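Local structure of enoyl-CoA hydratase/isomerase (Mycobacterium abscessus, 3QXZ) at residues A94-P100 / K213-W217; H108-M114 / G129-Q135; S243-G249 / R260-Q264. The protein probably acts on enoyl-CoA thioesters as a hydratase or isomerase of the crotonase family, hydrating or shifting their carbon-carbon double bond. The contacts are given in a common frame with arbitrary orientation. Where two conformers were deposited one is given. Numbering follows the deposited sequence.

Contact 1: A94-P100 / K213-W217; sequences AFELRTP and KRLLW. With K (potassium ion), chain D.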
# COMPACT_ATOMS: atom_id res chain seq x y z
N ALA A 94 8.50 -15.52 -8.91
CA ALA A 94 9.21 -15.67 -7.64
C ALA A 94 8.24 -15.71 -6.45
O ALA A 94 8.48 -16.45 -5.48
CB ALA A 94 10.24 -14.56 -7.49
N PHE A 95 7.16 -14.92 -6.52
CA PHE A 95 6.21 -14.83 -5.40
C PHE A 95 5.32 -16.08 -5.26
O PHE A 95 4.54 -16.14 -4.31
CB PHE A 95 5.38 -13.52 -5.46
CG PHE A 95 4.54 -13.40 -6.68
CD1 PHE A 95 3.33 -14.10 -6.79
CD2 PHE A 95 4.94 -12.59 -7.74
CE1 PHE A 95 2.55 -14.02 -7.96
CE2 PHE A 95 4.17 -12.48 -8.90
CZ PHE A 95 2.99 -13.19 -9.01
N GLU A 96 5.44 -17.04 -6.18
CA GLU A 96 4.70 -18.30 -6.09
C GLU A 96 5.50 -19.37 -5.35
O GLU A 96 4.96 -20.44 -5.04
CB GLU A 96 4.34 -18.81 -7.50
CG GLU A 96 3.24 -17.95 -8.13
CD GLU A 96 2.93 -18.23 -9.60
OE1 GLU A 96 3.80 -18.65 -10.36
OE2 GLU A 96 1.78 -17.96 -10.00
N LEU A 97 6.77 -19.10 -5.06
CA LEU A 97 7.67 -20.11 -4.47
C LEU A 97 7.54 -20.20 -2.95
O LEU A 97 7.08 -19.26 -2.30
CB LEU A 97 9.13 -19.77 -4.80
CG LEU A 97 9.47 -19.52 -6.28
CD1 LEU A 97 10.97 -19.26 -6.42
CD2 LEU A 97 8.98 -20.66 -7.19
N ARG A 98 7.98 -21.32 -2.39
CA ARG A 98 8.12 -21.42 -0.93
C ARG A 98 9.40 -20.74 -0.45
O ARG A 98 9.49 -20.31 0.70
CB ARG A 98 8.10 -22.89 -0.52
CG ARG A 98 6.83 -23.61 -0.93
CD ARG A 98 6.91 -25.11 -0.72
NE ARG A 98 8.09 -25.70 -1.36
CZ ARG A 98 8.13 -26.11 -2.63
NH1 ARG A 98 7.07 -26.00 -3.41
NH2 ARG A 98 9.26 -26.63 -3.11
N THR A 99 10.37 -20.59 -1.35
CA THR A 99 11.70 -20.08 -1.03
C THR A 99 11.76 -18.57 -1.18
O THR A 99 11.40 -18.06 -2.23
CB THR A 99 12.74 -20.74 -1.96
OG1 THR A 99 12.64 -22.16 -1.81
CG2 THR A 99 14.17 -20.28 -1.67
N PRO A 100 12.26 -17.85 -0.16
CA PRO A 100 12.44 -16.40 -0.29
C PRO A 100 13.36 -16.03 -1.45
O PRO A 100 14.35 -16.74 -1.73
CB PRO A 100 13.10 -16.01 1.04
CG PRO A 100 12.54 -17.01 2.02
CD PRO A 100 12.54 -18.30 1.22
N LYS A 213 5.94 -16.93 3.77
CA LYS A 213 5.94 -16.42 2.41
C LYS A 213 4.68 -16.83 1.67
O LYS A 213 4.04 -16.00 1.02
CB LYS A 213 7.17 -16.93 1.65
CG LYS A 213 7.13 -16.44 0.19
CD LYS A 213 8.39 -16.68 -0.59
CE LYS A 213 8.21 -16.26 -2.04
NZ LYS A 213 9.50 -16.04 -2.76
N ARG A 214 4.31 -18.10 1.77
CA ARG A 214 3.14 -18.56 1.03
C ARG A 214 1.84 -17.99 1.54
O ARG A 214 0.94 -17.74 0.73
CB ARG A 214 3.11 -20.09 0.98
CG ARG A 214 4.24 -20.61 0.08
CD ARG A 214 3.85 -20.85 -1.37
NE ARG A 214 2.90 -19.92 -1.96
CZ ARG A 214 3.21 -18.74 -2.51
NH1 ARG A 214 2.23 -18.01 -3.05
NH2 ARG A 214 4.47 -18.27 -2.49
N LEU A 215 1.70 -17.74 2.84
CA LEU A 215 0.46 -17.11 3.32
C LEU A 215 0.41 -15.64 2.87
O LEU A 215 -0.63 -15.17 2.38
CB LEU A 215 0.30 -17.26 4.84
CG LEU A 215 -0.96 -16.60 5.41
CD1 LEU A 215 -2.25 -17.02 4.68
CD2 LEU A 215 -1.06 -16.96 6.88
N LEU A 216 1.51 -14.93 3.04
CA LEU A 216 1.56 -13.54 2.60
C LEU A 216 1.09 -13.42 1.14
O LEU A 216 0.20 -12.62 0.82
CB LEU A 216 2.97 -12.96 2.78
CG LEU A 216 3.19 -11.53 2.30
CD1 LEU A 216 2.57 -10.52 3.20
CD2 LEU A 216 4.71 -11.29 2.21
N TRP A 217 1.69 -14.22 0.27
CA TRP A 217 1.42 -14.09 -1.15
C TRP A 217 0.13 -14.78 -1.58
O TRP A 217 -0.59 -14.21 -2.41
CB TRP A 217 2.61 -14.57 -1.97
CG TRP A 217 3.75 -13.61 -1.97
CD1 TRP A 217 4.99 -13.78 -1.41
CD2 TRP A 217 3.75 -12.32 -2.58
NE1 TRP A 217 5.77 -12.66 -1.63
CE2 TRP A 217 5.03 -11.75 -2.35
CE3 TRP A 217 2.79 -11.57 -3.30
CZ2 TRP A 217 5.39 -10.49 -2.84
CZ3 TRP A 217 3.15 -10.32 -3.78
CH2 TRP A 217 4.43 -9.78 -3.53
K K D . 14.22 -24.58 -1.69
O HOH W 1 12.89 -25.85 0.32
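Lys213, Phe95 and Arg214 carry most of the buried surface where segment 94-100, the last part of the loop before strand 101-105, curls over one face of helix 206-222. The all-trans side chain of Lys213 reaches through the bend of the loop, and its NZ donates to Ala94 O at 2.9 Å and to Thr99 O at 2.8 Å, while also pairing with Asp121. One ammonium group draws together two carbonyls five residues apart, near the segment's ends. Arg214 takes two further carbonyls: NH2 donates to Phe95 O and to Leu97 O, each at 2.8 Å, so that one guanidinium nitrogen bridges the 3-10 turn and the residue after it. Asp218, one helical turn on, forms a salt bridge with NH1 of Arg214. Phe95 supplies the apolar part: Phe95 CB sits over the five-membered ring of Trp217, 3.6 Å from its centroid, in a CH-pi contact, and the two aromatic side chains meet obliquely. At the far end Thr99 OG1 binds the potassium ion at 2.9 Å, with carbonyls of Leu46, Asp47, Asp49 and Val52. The arrangement belongs to the crotonase fold, in which a helix of the C-terminal region packs on the spiral core, here against this loop.

Contact 2: H108-M114 / G129-Q135; sequences HAIGIGM and GRYAIPQ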
# COMPACT_ATOMS: atom_id res chain seq x y z
N HIS A 108 21.06 -0.79 -13.74
CA HIS A 108 19.86 -0.49 -14.54
C HIS A 108 18.89 -1.64 -14.60
O HIS A 108 19.28 -2.78 -14.86
CB HIS A 108 20.24 -0.13 -15.98
CG HIS A 108 21.34 0.88 -16.06
ND1 HIS A 108 21.34 2.04 -15.32
CD2 HIS A 108 22.48 0.90 -16.80
CE1 HIS A 108 22.42 2.75 -15.62
NE2 HIS A 108 23.13 2.08 -16.51
N ALA A 109 17.62 -1.31 -14.36
CA ALA A 109 16.53 -2.29 -14.50
C ALA A 109 15.39 -1.58 -15.21
O ALA A 109 14.74 -0.70 -14.64
CB ALA A 109 16.11 -2.83 -13.13
N ILE A 110 15.18 -1.95 -16.47
CA ILE A 110 14.27 -1.22 -17.36
C ILE A 110 13.23 -2.17 -17.95
O ILE A 110 13.57 -3.28 -18.37
CB ILE A 110 15.06 -0.55 -18.53
CG1 ILE A 110 16.18 0.38 -18.01
CG2 ILE A 110 14.12 0.16 -19.51
CD1 ILE A 110 15.69 1.58 -17.31
N GLY A 111 11.97 -1.75 -17.98
CA GLY A 111 10.92 -2.53 -18.64
C GLY A 111 10.72 -3.86 -17.95
O GLY A 111 10.51 -3.89 -16.72
N ILE A 112 10.77 -4.96 -18.69
CA ILE A 112 10.64 -6.27 -18.08
C ILE A 112 11.80 -6.57 -17.10
O ILE A 112 11.65 -7.39 -16.18
CB ILE A 112 10.38 -7.41 -19.11
CG1 ILE A 112 9.79 -8.65 -18.39
CG2 ILE A 112 11.64 -7.63 -20.00
CD1 ILE A 112 8.92 -9.51 -19.24
N GLY A 113 12.94 -5.89 -17.26
CA GLY A 113 13.99 -5.99 -16.25
C GLY A 113 13.50 -5.55 -14.88
O GLY A 113 13.82 -6.17 -13.86
N MET A 114 12.73 -4.46 -14.87
CA MET A 114 12.13 -4.01 -13.62
C MET A 114 10.91 -4.84 -13.22
O MET A 114 10.76 -5.20 -12.04
CB MET A 114 11.77 -2.53 -13.69
CG MET A 114 11.04 -2.00 -12.44
SD MET A 114 11.89 -2.24 -10.86
CE MET A 114 13.18 -1.03 -11.10
N GLY A 129 21.70 3.45 -10.59
CA GLY A 129 20.93 2.80 -11.66
C GLY A 129 19.82 3.66 -12.27
O GLY A 129 19.26 4.53 -11.60
N ARG A 130 19.54 3.39 -13.54
CA ARG A 130 18.34 3.91 -14.18
C ARG A 130 17.22 2.87 -14.06
O ARG A 130 17.43 1.70 -14.39
CB ARG A 130 18.56 4.25 -15.67
CG ARG A 130 17.30 4.93 -16.27
CD ARG A 130 17.33 5.17 -17.78
NE ARG A 130 15.96 5.21 -18.31
CZ ARG A 130 15.52 4.50 -19.35
NH1 ARG A 130 16.35 3.73 -20.04
NH2 ARG A 130 14.24 4.59 -19.72
N TYR A 131 16.06 3.32 -13.61
CA TYR A 131 14.89 2.44 -13.37
C TYR A 131 13.68 3.02 -14.07
O TYR A 131 13.42 4.21 -13.96
CB TYR A 131 14.63 2.32 -11.87
CG TYR A 131 15.86 1.83 -11.15
CD1 TYR A 131 16.40 0.56 -11.43
CD2 TYR A 131 16.56 2.67 -10.27
CE1 TYR A 131 17.57 0.13 -10.84
CE2 TYR A 131 17.73 2.25 -9.66
CZ TYR A 131 18.22 0.97 -9.95
OH TYR A 131 19.40 0.54 -9.36
N ALA A 132 12.94 2.19 -14.82
CA ALA A 132 11.74 2.68 -15.51
C ALA A 132 10.95 1.49 -15.96
O ALA A 132 11.50 0.40 -16.18
CB ALA A 132 12.10 3.54 -16.75
N ILE A 133 9.65 1.73 -16.18
CA ILE A 133 8.74 0.75 -16.80
C ILE A 133 8.13 1.50 -17.99
O ILE A 133 7.01 2.00 -17.90
CB ILE A 133 7.68 0.25 -15.79
CG1 ILE A 133 8.37 -0.33 -14.55
CG2 ILE A 133 6.77 -0.78 -16.41
CD1 ILE A 133 7.40 -0.56 -13.36
N PRO A 134 8.88 1.61 -19.11
CA PRO A 134 8.50 2.56 -20.15
C PRO A 134 7.72 1.96 -21.30
O PRO A 134 7.60 2.61 -22.34
CB PRO A 134 9.85 3.07 -20.64
CG PRO A 134 10.72 1.84 -20.59
CD PRO A 134 10.23 1.04 -19.37
N GLN A 135 7.17 0.76 -21.12
CA GLN A 135 6.48 0.05 -22.21
C GLN A 135 5.44 0.90 -22.95
O GLN A 135 5.32 0.81 -24.17
CB GLN A 135 5.81 -1.20 -21.64
CG GLN A 135 6.74 -2.41 -21.40
CD GLN A 135 7.41 -2.43 -20.03
OE1 GLN A 135 7.76 -1.39 -19.46
NE2 GLN A 135 7.59 -3.63 -19.48
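Four hydrogen bonds join segments 108-114 and 129-135. Arg130 N donates to His108 ND1 at 2.9 Å, a side-chain acceptor beginning the ladder. Ala109 N to Arg130 O (3.0 Å) and Gly111 N to Ala132 O (2.8 Å) are firm; Ala132 N to Ala109 O, at 3.4 Å, is weak. The strands are parallel, with Ala109 bridged to Tyr131 and Ile110 to Ala132. On the Ala109 face, Met114 reaches back from the helix, its CE 3.6 Å from Tyr131 CD1 and its CG 3.8 Å from Ile133 CG1. On the other face Ile110 packs against Ala132 and Pro134, and its CD1 lies over the Arg130 guanidinium, whose NE is hydrogen-bonded to Ser168. Gly111, with positive phi, is the N-cap of helix 112-117; in crotonase relatives a backbone amide at this strand-to-helix turn helps form the oxyanion hole, so this is probably the active-site region. Further chain flanks the strand pair: His108 bonds to Phe64 and Cys65, Ile110 to Cys65, Tyr131 to Phe169; strand 122-126 of the larger sheet lies between them in sequence.

Contact 3: S243-G249 / R260-Q264; sequences SQDAAEG and RWAGQ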
# COMPACT_ATOMS: atom_id res chain seq x y z
N SER A 243 6.29 -29.36 15.18
CA SER A 243 7.64 -29.71 14.74
C SER A 243 8.67 -29.23 15.73
O SER A 243 8.53 -28.19 16.36
CB SER A 243 7.95 -29.09 13.36
OG SER A 243 9.38 -28.93 13.17
N GLN A 244 9.73 -30.03 15.88
CA GLN A 244 10.80 -29.70 16.82
C GLN A 244 11.51 -28.37 16.58
O GLN A 244 12.09 -27.81 17.52
CB GLN A 244 11.82 -30.84 16.90
CG GLN A 244 11.28 -32.12 17.63
CD GLN A 244 11.23 -31.97 19.14
OE1 GLN A 244 11.99 -31.20 19.73
NE2 GLN A 244 10.34 -32.72 19.78
N ASP A 245 11.44 -27.83 15.36
CA ASP A 245 12.07 -26.52 15.12
C ASP A 245 11.47 -25.41 16.01
O ASP A 245 12.17 -24.47 16.38
CB ASP A 245 12.03 -26.11 13.65
CG ASP A 245 13.07 -26.83 12.81
OD1 ASP A 245 13.91 -27.59 13.38
OD2 ASP A 245 13.12 -26.62 11.58
N ALA A 246 10.20 -25.56 16.41
CA ALA A 246 9.57 -24.57 17.28
C ALA A 246 10.15 -24.58 18.69
O ALA A 246 10.07 -23.57 19.41
CB ALA A 246 8.04 -24.75 17.31
N ALA A 247 10.73 -25.72 19.08
CA ALA A 247 11.42 -25.78 20.37
C ALA A 247 12.89 -25.41 20.22
O ALA A 247 13.47 -24.81 21.14
CB ALA A 247 11.28 -27.16 20.97
N GLU A 248 13.48 -25.76 19.08
CA GLU A 248 14.89 -25.48 18.82
C GLU A 248 15.22 -23.98 18.74
O GLU A 248 16.28 -23.54 19.18
CB GLU A 248 15.35 -26.21 17.55
CG GLU A 248 16.79 -25.90 17.09
CD GLU A 248 17.91 -26.28 18.09
OE1 GLU A 248 17.66 -26.80 19.20
OE2 GLU A 248 19.06 -26.01 17.73
N GLY A 249 14.35 -23.19 18.13
CA GLY A 249 14.60 -21.76 18.04
C GLY A 249 14.85 -21.11 19.40
O GLY A 249 15.90 -20.48 19.61
N ARG A 260 19.85 -25.42 15.14
CA ARG A 260 20.06 -26.59 14.30
C ARG A 260 18.72 -26.98 13.71
O ARG A 260 18.03 -27.84 14.23
CB ARG A 260 20.66 -27.74 15.13
CG ARG A 260 21.95 -27.38 15.80
CD ARG A 260 22.53 -28.55 16.57
NE ARG A 260 23.81 -28.18 17.17
CZ ARG A 260 24.78 -29.05 17.47
NH1 ARG A 260 24.64 -30.35 17.22
NH2 ARG A 260 25.90 -28.60 18.01
N TRP A 261 18.34 -26.32 12.62
CA TRP A 261 17.02 -26.56 12.05
C TRP A 261 16.92 -27.93 11.38
O TRP A 261 17.85 -28.35 10.67
CB TRP A 261 16.67 -25.48 11.03
CG TRP A 261 16.74 -24.06 11.48
CD1 TRP A 261 17.49 -23.09 10.90
CD2 TRP A 261 16.01 -23.42 12.55
NE1 TRP A 261 17.29 -21.88 11.53
CE2 TRP A 261 16.38 -22.05 12.54
CE3 TRP A 261 15.09 -23.88 13.51
CZ2 TRP A 261 15.84 -21.13 13.45
CZ3 TRP A 261 14.57 -22.96 14.44
CH2 TRP A 261 14.95 -21.61 14.39
N ALA A 262 15.79 -28.59 11.59
CA ALA A 262 15.52 -29.88 10.94
C ALA A 262 14.57 -29.75 9.75
O ALA A 262 14.59 -30.60 8.85
CB ALA A 262 14.94 -30.87 11.93
N GLY A 263 13.74 -28.70 9.75
CA GLY A 263 12.65 -28.58 8.77
C GLY A 263 11.62 -29.68 8.97
O GLY A 263 11.68 -30.42 9.96
N GLN A 264 10.69 -29.80 8.03
CA GLN A 264 9.74 -30.92 8.07
C GLN A 264 9.30 -31.39 6.69
O GLN A 264 9.45 -30.65 5.72
CB GLN A 264 8.52 -30.59 8.95
CG GLN A 264 7.80 -29.29 8.64
CD GLN A 264 6.62 -29.08 9.56
OE1 GLN A 264 6.61 -28.15 10.40
NE2 GLN A 264 5.63 -29.96 9.45
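Ser243 opens the segment just ahead of helix 245-255, and its OG accepts from Asp245 N at 3.2 Å, a capping bond at the start of the helix. Its CB also packs against the side chain of Gln264, close to the C-terminus. Asp245, in the first turn, is the centre of the contact and buries the most surface. Its carboxylate faces the returning chain and takes two consecutive backbone amides, one on each oxygen: Ala262 N donates to Asp245 OD1 and Gly263 N to Asp245 OD2, both at 2.8 Å. Gly263 has a positive phi, which favours glycine. The main chain of Asp245 matters too, since its O lies 3.4 Å from Trp261 CZ3, at the edge of the indole. Ala246 and Ala247 turn away from the tail, and Ala246 packs on Gly139 of the second subunit. One turn after Asp245, Glu248 again points to the tail, where its OE2 accepts from Arg260 N at 2.8 Å. That carboxylate also forms salt bridges with Arg251 and Arg257. Gly249 closes the segment with its CA 3.7 Å from Trp261 CH2; a side chain at this position would press on the indole. The tail, without regular structure, runs back along the first turns of helix 245-255. Asp245 and Trp261 both touch Pro206 at the start of helix 206-222, Gln264 touches Glu207 of the same helix, and Trp261 also meets Arg137 of the second subunit.

How the contacts relate
Contacts 1 and 2 are largely buried, whereas contact 3, whose centre is about 27 Å from the centre of the chain, is partly exposed. Along the sequence contact 2 is nested inside the loop closed by contact 1, yet the two lie on opposite sides of the chain's centre; contact 3 follows in series. Contacts 1 and 3 both involve helix 206-222, directly in the first and as a neighbour in the third, and both touch the second subunit. Their chemistry is reversed: cationic side chains gather backbone carbonyls in contact 1, carboxylates gather backbone amides in contact 3. Contact 2 relies mainly on backbone-to-backbone bonding between strands.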